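Local coordinates for protein putative acyl-CoA thioester hydrolase YbhC (Escherichia coli K-12, PDB 3GRH) that is a putative thioesterase of the bacterial outer membrane with a pectinesterase-type beta-helix, although it neither binds pectin nor shows pectinesterase activity, at residues A[38-43]-A[394-399]; A[150-155]-A[186-191]; A[156-161]-A[179-184]; A[349-354]-A[401-406]. All blocks are in the same frame, centred on the assembly; numbering follows the deposited sequence.

Contact 1 (A[38-43]-A[394-399])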
loop_
_atom_site.group_PDB
_atom_site.type_symbol
_atom_site.label_atom_id
_atom_site.label_comp_id
_atom_site.label_asym_id
_atom_site.label_seq_id
_atom_site.Cartn_x
_atom_site.Cartn_y
_atom_site.Cartn_z
ATOM N N PRO A 38 10.417 19.064 6.175
ATOM C CA PRO A 38 11.799 18.749 6.386
ATOM C C PRO A 38 12.421 17.987 5.215
ATOM O O PRO A 38 11.780 17.113 4.639
ATOM C CB PRO A 38 11.792 17.844 7.622
ATOM C CG PRO A 38 10.437 17.675 8.016
ATOM C CD PRO A 38 9.500 18.349 7.085
ATOM N N ILE A 39 13.666 18.329 4.932
ATOM C CA ILE A 39 14.403 17.848 3.797
ATOM C C ILE A 39 15.665 17.214 4.318
ATOM O O ILE A 39 16.378 17.812 5.051
ATOM C CB ILE A 39 14.765 18.956 2.785
ATOM C CG1 ILE A 39 13.507 19.692 2.264
ATOM C CG2 ILE A 39 15.570 18.390 1.620
ATOM C CD1 ILE A 39 12.466 18.870 1.541
ATOM N N LEU A 40 15.915 15.985 3.917
ATOM C CA LEU A 40 17.110 15.227 4.304
ATOM C C LEU A 40 18.356 15.695 3.599
ATOM O O LEU A 40 18.342 16.181 2.470
ATOM C CB LEU A 40 16.932 13.741 3.928
ATOM C CG LEU A 40 15.824 12.973 4.582
ATOM C CD1 LEU A 40 15.732 11.529 4.063
ATOM C CD2 LEU A 40 15.993 13.068 6.100
ATOM N N SER A 41 19.469 15.652 4.335
ATOM C CA SER A 41 20.778 15.799 3.735
ATOM C C SER A 41 21.175 14.563 2.978
ATOM O O SER A 41 20.622 13.519 3.162
ATOM C CB SER A 41 21.872 16.062 4.781
ATOM O OG SER A 41 22.164 14.905 5.566
ATOM N N ALA A 42 22.170 14.676 2.116
ATOM C CA ALA A 42 22.659 13.500 1.388
ATOM C C ALA A 42 23.100 12.381 2.292
ATOM O O ALA A 42 22.789 11.181 2.034
ATOM C CB ALA A 42 23.811 13.891 0.458
ATOM N N LYS A 43 23.767 12.756 3.374
ATOM C CA LYS A 43 24.231 11.778 4.339
ATOM C C LYS A 43 23.091 11.079 5.008
ATOM O O LYS A 43 23.106 9.855 5.181
ATOM C CB LYS A 43 25.188 12.419 5.354
ATOM C CG LYS A 43 25.775 11.356 6.339
ATOM C CD LYS A 43 26.625 10.311 5.610
ATOM C CE LYS A 43 27.648 9.612 6.547
ATOM N NZ LYS A 43 27.000 9.183 7.844
ATOM N N ARG A 394 20.407 15.629 13.396
ATOM C CA ARG A 394 19.167 15.368 14.098
ATOM C C ARG A 394 18.944 13.890 14.192
ATOM O O ARG A 394 19.471 13.139 13.390
ATOM C CB ARG A 394 18.005 16.133 13.479
ATOM C CG ARG A 394 18.000 15.972 12.022
ATOM C CD ARG A 394 16.859 16.636 11.246
ATOM N NE ARG A 394 17.330 16.563 9.864
ATOM C CZ ARG A 394 16.854 17.225 8.820
ATOM N NH1 ARG A 394 15.768 17.946 8.881
ATOM N NH2 ARG A 394 17.472 17.135 7.666
ATOM N N ASN A 395 18.266 13.478 15.237
ATOM C CA ASN A 395 17.913 12.073 15.387
ATOM C C ASN A 395 16.664 11.826 14.555
ATOM O O ASN A 395 15.552 12.310 14.881
ATOM C CB ASN A 395 17.669 11.776 16.850
ATOM C CG ASN A 395 17.134 10.373 17.115
ATOM O OD1 ASN A 395 16.920 9.571 16.216
ATOM N ND2 ASN A 395 16.856 10.101 18.429
ATOM N N LEU A 396 16.802 11.068 13.485
ATOM C CA LEU A 396 15.702 10.833 12.584
ATOM C C LEU A 396 14.605 9.969 13.162
ATOM O O LEU A 396 13.564 9.803 12.482
ATOM C CB LEU A 396 16.227 10.185 11.296
ATOM C CG LEU A 396 17.237 11.020 10.545
ATOM C CD1 LEU A 396 17.927 10.188 9.426
ATOM C CD2 LEU A 396 16.543 12.285 9.943
ATOM N N ASN A 397 14.818 9.401 14.363
ATOM C CA ASN A 397 13.823 8.547 14.986
ATOM C C ASN A 397 13.284 9.139 16.284
ATOM O O ASN A 397 12.549 8.476 17.012
ATOM C CB ASN A 397 14.378 7.156 15.161
ATOM C CG ASN A 397 14.686 6.521 13.830
ATOM O OD1 ASN A 397 15.891 6.275 13.510
ATOM N ND2 ASN A 397 13.679 6.335 13.003
ATOM N N ASP A 398 13.474 10.430 16.456
ATOM C CA ASP A 398 13.014 11.157 17.680
ATOM C C ASP A 398 11.494 11.159 17.753
ATOM O O ASP A 398 10.819 11.534 16.791
ATOM C CB ASP A 398 13.587 12.579 17.545
ATOM C CG ASP A 398 13.366 13.453 18.740
ATOM O OD1 ASP A 398 12.461 13.197 19.561
ATOM O OD2 ASP A 398 14.168 14.440 18.889
ATOM N N THR A 399 10.931 10.671 18.869
ATOM C CA THR A 399 9.522 10.528 18.980
ATOM C C THR A 399 8.826 11.846 19.229
ATOM O O THR A 399 7.597 11.900 19.222
ATOM C CB THR A 399 9.097 9.523 20.033
ATOM O OG1 THR A 399 9.663 9.892 21.278
ATOM C CG2 THR A 399 9.520 8.121 19.655
#

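Contact 2 (A[150-155]-A[186-191])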
loop_
_atom_site.group_PDB
_atom_site.type_symbol
_atom_site.label_atom_id
_atom_site.label_comp_id
_atom_site.label_asym_id
_atom_site.label_seq_id
_atom_site.Cartn_x
_atom_site.Cartn_y
_atom_site.Cartn_z
ATOM N N GLY A 150 -16.105 0.165 5.414
ATOM C CA GLY A 150 -15.871 -0.142 6.835
ATOM C C GLY A 150 -17.028 0.211 7.726
ATOM O O GLY A 150 -17.179 -0.395 8.730
ATOM N N GLY A 151 -17.875 1.142 7.313
ATOM C CA GLY A 151 -19.018 1.483 8.079
ATOM C C GLY A 151 -20.208 0.566 7.969
ATOM O O GLY A 151 -21.222 0.782 8.683
ATOM N N MET A 152 -20.176 -0.363 7.049
ATOM C CA MET A 152 -21.290 -1.247 6.771
ATOM C C MET A 152 -21.513 -2.243 7.901
ATOM O O MET A 152 -20.616 -2.599 8.666
ATOM C CB MET A 152 -21.171 -1.890 5.395
ATOM C CG MET A 152 -20.387 -3.102 5.366
ATOM S SD MET A 152 -19.759 -3.587 3.725
ATOM C CE MET A 152 -21.287 -4.068 2.961
ATOM N N SER A 153 -22.773 -2.682 8.024
ATOM C CA SER A 153 -23.115 -3.640 9.024
ATOM C C SER A 153 -22.507 -4.992 8.716
ATOM O O SER A 153 -22.308 -5.321 7.554
ATOM C CB SER A 153 -24.648 -3.831 9.153
ATOM O OG SER A 153 -25.268 -4.316 7.950
ATOM N N PRO A 154 -22.186 -5.773 9.765
ATOM C CA PRO A 154 -21.778 -7.146 9.474
ATOM C C PRO A 154 -22.731 -7.949 8.670
ATOM O O PRO A 154 -22.312 -8.702 7.793
ATOM C CB PRO A 154 -21.513 -7.742 10.862
ATOM C CG PRO A 154 -21.156 -6.517 11.711
ATOM C CD PRO A 154 -22.006 -5.429 11.185
ATOM N N ALA A 155 -24.038 -7.830 8.896
ATOM C CA ALA A 155 -24.961 -8.570 8.056
ATOM C C ALA A 155 -24.888 -8.251 6.567
ATOM O O ALA A 155 -24.950 -9.161 5.732
ATOM C CB ALA A 155 -26.347 -8.323 8.566
ATOM N N ASP A 186 -21.374 -2.618 15.396
ATOM C CA ASP A 186 -22.302 -1.926 14.520
ATOM C C ASP A 186 -21.771 -1.894 13.084
ATOM O O ASP A 186 -22.546 -1.940 12.109
ATOM C CB ASP A 186 -22.458 -0.498 15.017
ATOM C CG ASP A 186 -23.669 0.183 14.446
ATOM O OD1 ASP A 186 -24.498 0.734 15.243
ATOM O OD2 ASP A 186 -23.800 0.162 13.197
ATOM N N SER A 187 -20.455 -1.787 12.984
ATOM C CA SER A 187 -19.767 -1.637 11.685
ATOM C C SER A 187 -18.662 -2.676 11.594
ATOM O O SER A 187 -18.106 -3.125 12.599
ATOM C CB SER A 187 -19.232 -0.193 11.539
ATOM O OG SER A 187 -20.267 0.781 11.627
ATOM N N ILE A 188 -18.328 -3.097 10.385
ATOM C CA ILE A 188 -17.323 -4.134 10.222
ATOM C C ILE A 188 -15.881 -3.631 10.377
ATOM O O ILE A 188 -14.977 -4.409 10.759
ATOM C CB ILE A 188 -17.576 -4.830 8.859
ATOM C CG1 ILE A 188 -16.931 -6.210 8.813
ATOM C CG2 ILE A 188 -17.204 -3.921 7.701
ATOM C CD1 ILE A 188 -17.824 -7.254 9.356
ATOM N N GLY A 189 -15.621 -2.373 10.031
ATOM C CA GLY A 189 -14.295 -1.770 10.160
ATOM C C GLY A 189 -13.379 -1.823 8.964
ATOM O O GLY A 189 -13.560 -2.665 8.088
ATOM N N VAL A 190 -12.374 -0.952 8.938
ATOM C CA VAL A 190 -11.476 -0.853 7.760
ATOM C C VAL A 190 -10.773 -2.167 7.500
ATOM O O VAL A 190 -10.552 -2.553 6.311
ATOM C CB VAL A 190 -10.476 0.307 7.937
ATOM C CG1 VAL A 190 -9.625 0.131 9.172
ATOM C CG2 VAL A 190 -9.571 0.533 6.680
ATOM N N LEU A 191 -10.346 -2.857 8.549
ATOM C CA LEU A 191 -9.580 -4.102 8.388
ATOM C C LEU A 191 -10.418 -5.276 7.836
ATOM O O LEU A 191 -9.882 -6.393 7.696
ATOM C CB LEU A 191 -8.911 -4.525 9.718
ATOM C CG LEU A 191 -7.759 -3.613 10.158
ATOM C CD1 LEU A 191 -6.942 -4.254 11.218
ATOM C CD2 LEU A 191 -6.806 -3.274 8.992
#

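Contact 3 (A[156-161]-A[179-184])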
loop_
_atom_site.group_PDB
_atom_site.type_symbol
_atom_site.label_atom_id
_atom_site.label_comp_id
_atom_site.label_asym_id
_atom_site.label_seq_id
_atom_site.Cartn_x
_atom_site.Cartn_y
_atom_site.Cartn_z
ATOM N N ASP A 156 -24.824 -6.971 6.240
ATOM C CA ASP A 156 -24.663 -6.497 4.851
ATOM C C ASP A 156 -23.340 -6.944 4.282
ATOM O O ASP A 156 -23.290 -7.374 3.152
ATOM C CB ASP A 156 -24.790 -4.978 4.767
ATOM C CG ASP A 156 -26.213 -4.503 4.946
ATOM O OD1 ASP A 156 -27.140 -5.363 5.084
ATOM O OD2 ASP A 156 -26.407 -3.256 4.957
ATOM N N TRP A 157 -22.283 -6.904 5.086
ATOM C CA TRP A 157 -20.957 -7.416 4.706
ATOM C C TRP A 157 -20.972 -8.874 4.360
ATOM O O TRP A 157 -20.510 -9.293 3.313
ATOM C CB TRP A 157 -19.954 -7.129 5.808
ATOM C CG TRP A 157 -18.544 -7.471 5.473
ATOM C CD1 TRP A 157 -17.613 -6.670 4.920
ATOM C CD2 TRP A 157 -17.914 -8.705 5.725
ATOM N NE1 TRP A 157 -16.432 -7.320 4.785
ATOM C CE2 TRP A 157 -16.589 -8.604 5.241
ATOM C CE3 TRP A 157 -18.327 -9.917 6.312
ATOM C CZ2 TRP A 157 -15.694 -9.631 5.381
ATOM C CZ3 TRP A 157 -17.446 -10.943 6.398
ATOM C CH2 TRP A 157 -16.153 -10.804 5.908
ATOM N N ARG A 158 -21.574 -9.685 5.232
ATOM C CA ARG A 158 -21.639 -11.121 4.989
ATOM C C ARG A 158 -22.378 -11.466 3.723
ATOM O O ARG A 158 -21.982 -12.370 3.007
ATOM C CB ARG A 158 -22.326 -11.824 6.163
ATOM C CG ARG A 158 -21.463 -11.989 7.390
ATOM C CD ARG A 158 -22.049 -12.916 8.408
ATOM N NE ARG A 158 -23.300 -12.460 8.955
ATOM C CZ ARG A 158 -23.461 -11.699 10.037
ATOM N NH1 ARG A 158 -22.435 -11.278 10.773
ATOM N NH2 ARG A 158 -24.689 -11.399 10.397
ATOM N N HIS A 159 -23.457 -10.730 3.449
ATOM C CA HIS A 159 -24.237 -10.945 2.267
ATOM C C HIS A 159 -23.458 -10.675 0.995
ATOM O O HIS A 159 -23.407 -11.519 0.084
ATOM C CB HIS A 159 -25.523 -10.126 2.307
ATOM C CG HIS A 159 -26.394 -10.419 1.148
ATOM N ND1 HIS A 159 -27.140 -11.574 1.076
ATOM C CD2 HIS A 159 -26.616 -9.753 -0.007
ATOM C CE1 HIS A 159 -27.782 -11.610 -0.078
ATOM N NE2 HIS A 159 -27.502 -10.506 -0.741
ATOM N N ASP A 160 -22.734 -9.563 0.999
ATOM C CA ASP A 160 -21.983 -9.097 -0.167
ATOM C C ASP A 160 -20.747 -9.886 -0.411
ATOM O O ASP A 160 -20.350 -10.092 -1.576
ATOM C CB ASP A 160 -21.647 -7.626 -0.004
ATOM C CG ASP A 160 -22.861 -6.712 -0.187
ATOM O OD1 ASP A 160 -24.012 -7.218 -0.256
ATOM O OD2 ASP A 160 -22.636 -5.492 -0.104
ATOM N N VAL A 161 -20.054 -10.305 0.659
ATOM C CA VAL A 161 -18.777 -11.057 0.565
ATOM C C VAL A 161 -18.964 -12.557 0.342
ATOM O O VAL A 161 -18.187 -13.164 -0.429
ATOM C CB VAL A 161 -17.969 -10.823 1.850
ATOM C CG1 VAL A 161 -16.757 -11.714 1.930
ATOM C CG2 VAL A 161 -17.490 -9.344 1.836
ATOM N N SER A 179 -12.766 -14.272 10.883
ATOM C CA SER A 179 -12.334 -13.154 11.740
ATOM C C SER A 179 -13.153 -11.886 11.561
ATOM O O SER A 179 -13.272 -11.043 12.482
ATOM C CB SER A 179 -10.835 -12.830 11.546
ATOM O OG SER A 179 -10.540 -12.245 10.279
ATOM N N CYS A 180 -13.763 -11.746 10.408
ATOM C CA CYS A 180 -14.595 -10.591 10.129
ATOM C C CYS A 180 -16.074 -10.893 10.412
ATOM O O CYS A 180 -16.815 -10.049 10.898
ATOM C CB CYS A 180 -14.458 -10.263 8.680
ATOM S SG CYS A 180 -12.751 -9.833 8.179
ATOM N N GLN A 181 -16.511 -12.089 10.056
ATOM C CA GLN A 181 -17.929 -12.375 9.939
ATOM C C GLN A 181 -18.519 -12.543 11.316
ATOM O O GLN A 181 -19.702 -12.351 11.505
ATOM C CB GLN A 181 -18.176 -13.602 9.066
ATOM C CG GLN A 181 -17.840 -14.954 9.651
ATOM C CD GLN A 181 -18.999 -15.693 10.234
ATOM O OE1 GLN A 181 -20.164 -15.423 9.921
ATOM N NE2 GLN A 181 -18.696 -16.631 11.105
ATOM N N SER A 182 -17.669 -12.921 12.261
ATOM C CA SER A 182 -18.031 -13.101 13.658
ATOM C C SER A 182 -18.325 -11.793 14.411
ATOM O O SER A 182 -18.889 -11.806 15.493
ATOM C CB SER A 182 -16.852 -13.835 14.337
ATOM O OG SER A 182 -15.620 -13.342 13.842
ATOM N N LYS A 183 -17.922 -10.656 13.852
ATOM C CA LYS A 183 -18.073 -9.388 14.545
ATOM C C LYS A 183 -19.527 -9.087 14.777
ATOM O O LYS A 183 -20.376 -9.339 13.926
ATOM C CB LYS A 183 -17.433 -8.240 13.763
ATOM C CG LYS A 183 -15.936 -8.361 13.644
ATOM C CD LYS A 183 -15.412 -7.210 12.750
ATOM C CE LYS A 183 -13.919 -7.279 12.526
ATOM N NZ LYS A 183 -13.529 -6.233 11.511
ATOM N N ARG A 184 -19.802 -8.564 15.960
ATOM C CA ARG A 184 -21.150 -8.180 16.338
ATOM C C ARG A 184 -21.219 -6.669 16.623
ATOM O O ARG A 184 -22.197 -6.175 17.189
ATOM C CB ARG A 184 -21.583 -8.990 17.549
ATOM C CG ARG A 184 -21.600 -10.497 17.317
ATOM C CD ARG A 184 -22.753 -10.966 16.401
ATOM N NE ARG A 184 -22.317 -11.982 15.428
ATOM C CZ ARG A 184 -23.118 -12.635 14.578
ATOM N NH1 ARG A 184 -24.432 -12.417 14.567
ATOM N NH2 ARG A 184 -22.603 -13.527 13.735
#

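Contact 4 (A[349-354]-A[401-406])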
loop_
_atom_site.group_PDB
_atom_site.type_symbol
_atom_site.label_atom_id
_atom_site.label_comp_id
_atom_site.label_asym_id
_atom_site.label_seq_id
_atom_site.Cartn_x
_atom_site.Cartn_y
_atom_site.Cartn_z
ATOM N N ASN A 349 4.616 6.138 15.181
ATOM C CA ASN A 349 5.111 7.431 14.668
ATOM C C ASN A 349 5.420 7.208 13.199
ATOM O O ASN A 349 6.490 6.773 12.833
ATOM C CB ASN A 349 6.350 7.874 15.440
ATOM C CG ASN A 349 6.739 9.254 15.110
ATOM O OD1 ASN A 349 5.918 10.028 14.602
ATOM N ND2 ASN A 349 7.931 9.644 15.545
ATOM N N GLY A 350 4.418 7.357 12.325
ATOM C CA GLY A 350 4.596 6.880 10.990
ATOM C C GLY A 350 5.794 7.417 10.237
ATOM O O GLY A 350 6.081 8.610 10.254
ATOM N N GLN A 351 6.438 6.569 9.459
ATOM C CA GLN A 351 7.608 6.925 8.780
ATOM C C GLN A 351 7.466 6.843 7.241
ATOM O O GLN A 351 6.951 5.857 6.709
ATOM C CB GLN A 351 8.706 5.980 9.197
ATOM C CG GLN A 351 10.087 6.513 8.860
ATOM C CD GLN A 351 10.706 6.158 7.573
ATOM O OE1 GLN A 351 10.265 5.273 6.850
ATOM N NE2 GLN A 351 11.785 6.857 7.251
ATOM N N VAL A 352 7.873 7.904 6.572
ATOM C CA VAL A 352 7.840 7.945 5.099
ATOM C C VAL A 352 8.882 8.830 4.586
ATOM O O VAL A 352 9.148 9.894 5.149
ATOM C CB VAL A 352 6.494 8.307 4.551
ATOM C CG1 VAL A 352 6.017 9.523 5.110
ATOM C CG2 VAL A 352 6.528 8.391 2.998
ATOM N N VAL A 353 9.558 8.371 3.535
ATOM C CA VAL A 353 10.496 9.181 2.757
ATOM C C VAL A 353 10.041 9.220 1.320
ATOM O O VAL A 353 9.802 8.179 0.736
ATOM C CB VAL A 353 11.912 8.613 2.839
ATOM C CG1 VAL A 353 12.851 9.267 1.875
ATOM C CG2 VAL A 353 12.482 8.728 4.237
ATOM N N ILE A 354 9.930 10.393 0.750
ATOM C CA ILE A 354 9.684 10.578 -0.661
ATOM C C ILE A 354 10.913 11.169 -1.278
ATOM O O ILE A 354 11.361 12.236 -0.864
ATOM C CB ILE A 354 8.462 11.490 -0.904
ATOM C CG1 ILE A 354 7.198 10.910 -0.344
ATOM C CG2 ILE A 354 8.252 11.668 -2.457
ATOM C CD1 ILE A 354 6.009 11.922 -0.411
ATOM N N TYR A 401 9.069 14.351 17.300
ATOM C CA TYR A 401 8.768 14.880 15.992
ATOM C C TYR A 401 8.215 13.804 15.082
ATOM O O TYR A 401 8.383 12.604 15.323
ATOM C CB TYR A 401 10.054 15.441 15.369
ATOM C CG TYR A 401 10.589 16.568 16.175
ATOM C CD1 TYR A 401 10.137 17.865 15.980
ATOM C CD2 TYR A 401 11.578 16.346 17.057
ATOM C CE1 TYR A 401 10.634 18.891 16.658
ATOM C CE2 TYR A 401 12.069 17.389 17.813
ATOM C CZ TYR A 401 11.591 18.643 17.612
ATOM O OH TYR A 401 12.079 19.699 18.361
ATOM N N ASN A 402 7.657 14.227 13.944
ATOM C CA ASN A 402 7.235 13.267 12.955
ATOM C C ASN A 402 8.445 12.757 12.173
ATOM O O ASN A 402 9.531 13.277 12.288
ATOM C CB ASN A 402 6.196 13.933 12.057
ATOM C CG ASN A 402 4.832 13.975 12.672
ATOM O OD1 ASN A 402 4.048 12.977 12.668
ATOM N ND2 ASN A 402 4.509 15.092 13.265
ATOM N N ARG A 403 8.223 11.736 11.384
ATOM C CA ARG A 403 9.228 11.031 10.605
ATOM C C ARG A 403 8.802 10.940 9.153
ATOM O O ARG A 403 8.936 9.927 8.489
ATOM C CB ARG A 403 9.409 9.625 11.185
ATOM C CG ARG A 403 9.897 9.595 12.571
ATOM C CD ARG A 403 10.490 8.259 12.952
ATOM N NE ARG A 403 9.451 7.216 12.977
ATOM C CZ ARG A 403 9.664 5.937 13.154
ATOM N NH1 ARG A 403 10.892 5.534 13.244
ATOM N NH2 ARG A 403 8.661 5.090 13.207
ATOM N N MET A 404 8.396 12.086 8.633
ATOM C CA MET A 404 7.989 12.266 7.237
ATOM C C MET A 404 8.959 13.249 6.560
ATOM O O MET A 404 9.094 14.427 6.934
ATOM C CB MET A 404 6.489 12.672 7.261
ATOM C CG MET A 404 5.792 11.670 8.058
ATOM S SD MET A 404 4.406 12.177 8.880
ATOM C CE MET A 404 3.460 11.543 7.609
ATOM N N TRP A 405 9.653 12.719 5.564
ATOM C CA TRP A 405 10.804 13.378 4.961
ATOM C C TRP A 405 10.842 13.363 3.440
ATOM O O TRP A 405 10.222 12.495 2.841
ATOM C CB TRP A 405 12.089 12.666 5.362
ATOM C CG TRP A 405 12.216 12.254 6.797
ATOM C CD1 TRP A 405 11.928 11.066 7.271
ATOM C CD2 TRP A 405 12.651 13.052 7.928
ATOM N NE1 TRP A 405 12.198 11.008 8.642
ATOM C CE2 TRP A 405 12.582 12.234 9.070
ATOM C CE3 TRP A 405 13.057 14.367 8.089
ATOM C CZ2 TRP A 405 12.956 12.686 10.339
ATOM C CZ3 TRP A 405 13.418 14.812 9.352
ATOM C CH2 TRP A 405 13.392 14.005 10.439
ATOM N N GLU A 406 11.535 14.363 2.862
ATOM C CA GLU A 406 11.731 14.435 1.440
ATOM C C GLU A 406 13.180 14.577 1.144
ATOM O O GLU A 406 13.938 15.070 1.950
ATOM C CB GLU A 406 11.026 15.607 0.870
ATOM C CG GLU A 406 9.516 15.443 0.849
ATOM C CD GLU A 406 8.902 16.608 0.260
ATOM O OE1 GLU A 406 8.873 16.815 -1.024
ATOM O OE2 GLU A 406 8.565 17.432 1.113
HETATM O O HOH W 1 5.496 10.682 11.879
HETATM O O HOH W 2 12.806 8.555 10.086
#

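Contact 1 (A[38-43]-A[394-399])
The backbone carbonyl of Ile39 receives the guanidinium of Arg394, with NH2 2.9 Å from Ile39 O and an N-H...O angle of 155°. The oxygen lies close to the guanidinium plane, whereas the nitrogen approaches from above the carbonyl plane rather than along a lone pair. Arg394 reaches it with a chain extended from CG to NE, leaving the backbone at a chi1 of 48°, where CG sits between the backbone N and the carbonyl carbon. The same NH2 makes a salt bridge to Glu44, and NH1 bonds to the carbonyls of Pro32 and Asn382, so the charged end is held from several directions. CB of Pro38 lies 4.2 Å from NH1 of Arg394. Beside this polar grip, the CD2 methyls of Leu40 and Leu396 meet at 4.0 Å, their side chains crossing at a slant. Leu396 stands in a type I turn from Asn395 to Asp398, which an Asx turn reinforces: OD1 of Asn395 accepts from the backbone N of Asn397. Both leucines also pack on Phe48. The contact thus ties the approach to helix 42-45, N-capped by Ser41, to the loop between strands 391-393 and 403-407, with Pro38 and Leu396 resting on Trp405 of the latter strand.

Contact 2 (A[150-155]-A[186-191])
Two largely irregular segments run past each other with their backbones close enough to bond, CA of Gly150 lying 4.0 Å from CA of Gly189. The amide N of Gly189 donates to Gly150 O at 2.8 Å, in the carbonyl plane and on a lone pair. The amide N of Ile188 gives a second bond to Met152 O at 2.9 Å, arriving almost in line with C=O although the N-H...O angle is only 140°. CA-H...O contacts add to these, from Ser187 CA to Met152 O and from Ser153 CA to Asp186 O. Gly189 adopts a backbone phi of 93°, at which a side chain would collide with the carbonyl oxygen of Ile188, and a side chain on Gly150 would press on Gly189 and Val190. Ile188 supplies most of the apolar contact: its CG2 lies 4.0 Å from CG of Met152, the two side chains running the same way, while CD1 reaches CB of Pro154 at 4.0 Å as those side chains pass in opposite directions. CG1 stands anti to the backbone N (chi1 -160°), which brings CD1 up against the proline ring. Ser153 N-caps helix 154-161 through Asp156 N, and Trp157 of that helix touches both Met152 and Ile188. At the other end, Val190 begins a 3-10 turn and packs on Phe250 of strand 249-251, its side chain about 8 Å from that of Asp280, the predicted nucleophile.

Contact 3 (A[156-161]-A[179-184])
Arg158 and Arg184 lay their guanidinium groups flat on each other, planes 10° apart and centres 4.6 Å apart, although their chains cross at about a right angle. Arg158 NH1 also donates to Gln181 O at 3.0 Å, in the carbonyl plane but tilted from that of the guanidinium, which may help offset the closeness of the like charges; Arg184 NE makes a weak bond to Ser182 O. The Gln181 amide stands nearly perpendicular to the Arg158 guanidinium, at 82°, with OE1 3.5 Å from Arg158 CD, while its NE2 bonds to Asp178. An alanine at Arg158 is likely to deprive Gln181 O of this donor and leave the Arg184 guanidinium without its stacking partner. The contact joins helix 154-161 to helix 174-181 in the long connection between strands 142-146 and 196-198 of the pectinesterase-type parallel beta-helix. Trp157 CH2 lies 3.3 Å from Cys180 CB, which sits obliquely to the ring, as does SG, 4.9 Å from the centroid of the six-membered ring. Gln181 CB meets the ring edge, 3.8 Å from Trp157 CZ3, and Val161 CG2 lies over one face, toward the rim. CG of Trp157 is anti to its N (chi1 -174°), which carries the indole across to the second helix. Cys180 forms a disulfide with Cys192, whose carbonyl accepts the bond from Trp157 NE1.

Contact 4 (A[349-354]-A[401-406])
Arg403 grips the backbone carbonyl of Asn349 side-on with two nitrogens, NH2 at 2.8 Å and NE at 3.0 Å from Asn349 O, which lies in the guanidinium plane. A bend at chi3 (-67°) turns the guanidinium back over the neighbouring strand, where CB of Gln351 packs on one face. Asn349 returns a bond, its ND2 donating to Tyr401 O at 3.0 Å and nearly straight, 169° at the hydrogen. Strands 351-354 and 403-406 run parallel, 3° apart, with Val352 N bonded to Arg403 O, Trp405 N to Val352 O and Ile354 N to Trp405 O. CG1 of Val352 meets CG of Met404 at 3.7 Å on one face of the sheet; on the other, CG2 of Val353 lies 3.9 Å from CD1 of Trp405. A water accepts from Trp405 NE1 at 2.9 Å. Further out, Ile317 O takes a bond from Arg403 NH1, Gly320 N bonds to Gln351 OE1, and Arg377 fixes Asn349 OD1. This is the ladder of adjacent coils in a right-handed parallel beta-helix, 403-407 being its sheet's last strand in chain order. A methionine in place of Arg403 would probably leave the Asn349 and Ile317 carbonyls without their donors and free the turn before strand 351-355 to shift. Backbone carbonyls of Asn349 and Ile317 accept from the buried guanidinium, and their dipoles probably help stabilise its positive charge.

The four contacts form two pairs toward different ends of the beta-helix. Contacts 2 and 3, with centres 8 Å apart, share helix 154-161, and the segments of contact 3 fall within the chain interval spanned by contact 2; Ile188 and Pro154 pack against segment 179-184 and so link them. Contacts 1 and 4 lie 9 Å apart and alternate along the chain: Leu40 N and Pro38 O probably bond to Glu406, so the N-terminal segment lines the outermost strand, 403-407, of the ten-strand parallel sheet. Centres of contacts 1 and 3 are 43 Å apart. One pair thus fastens a helical connection, while the other closes the last coil with the chain's beginning.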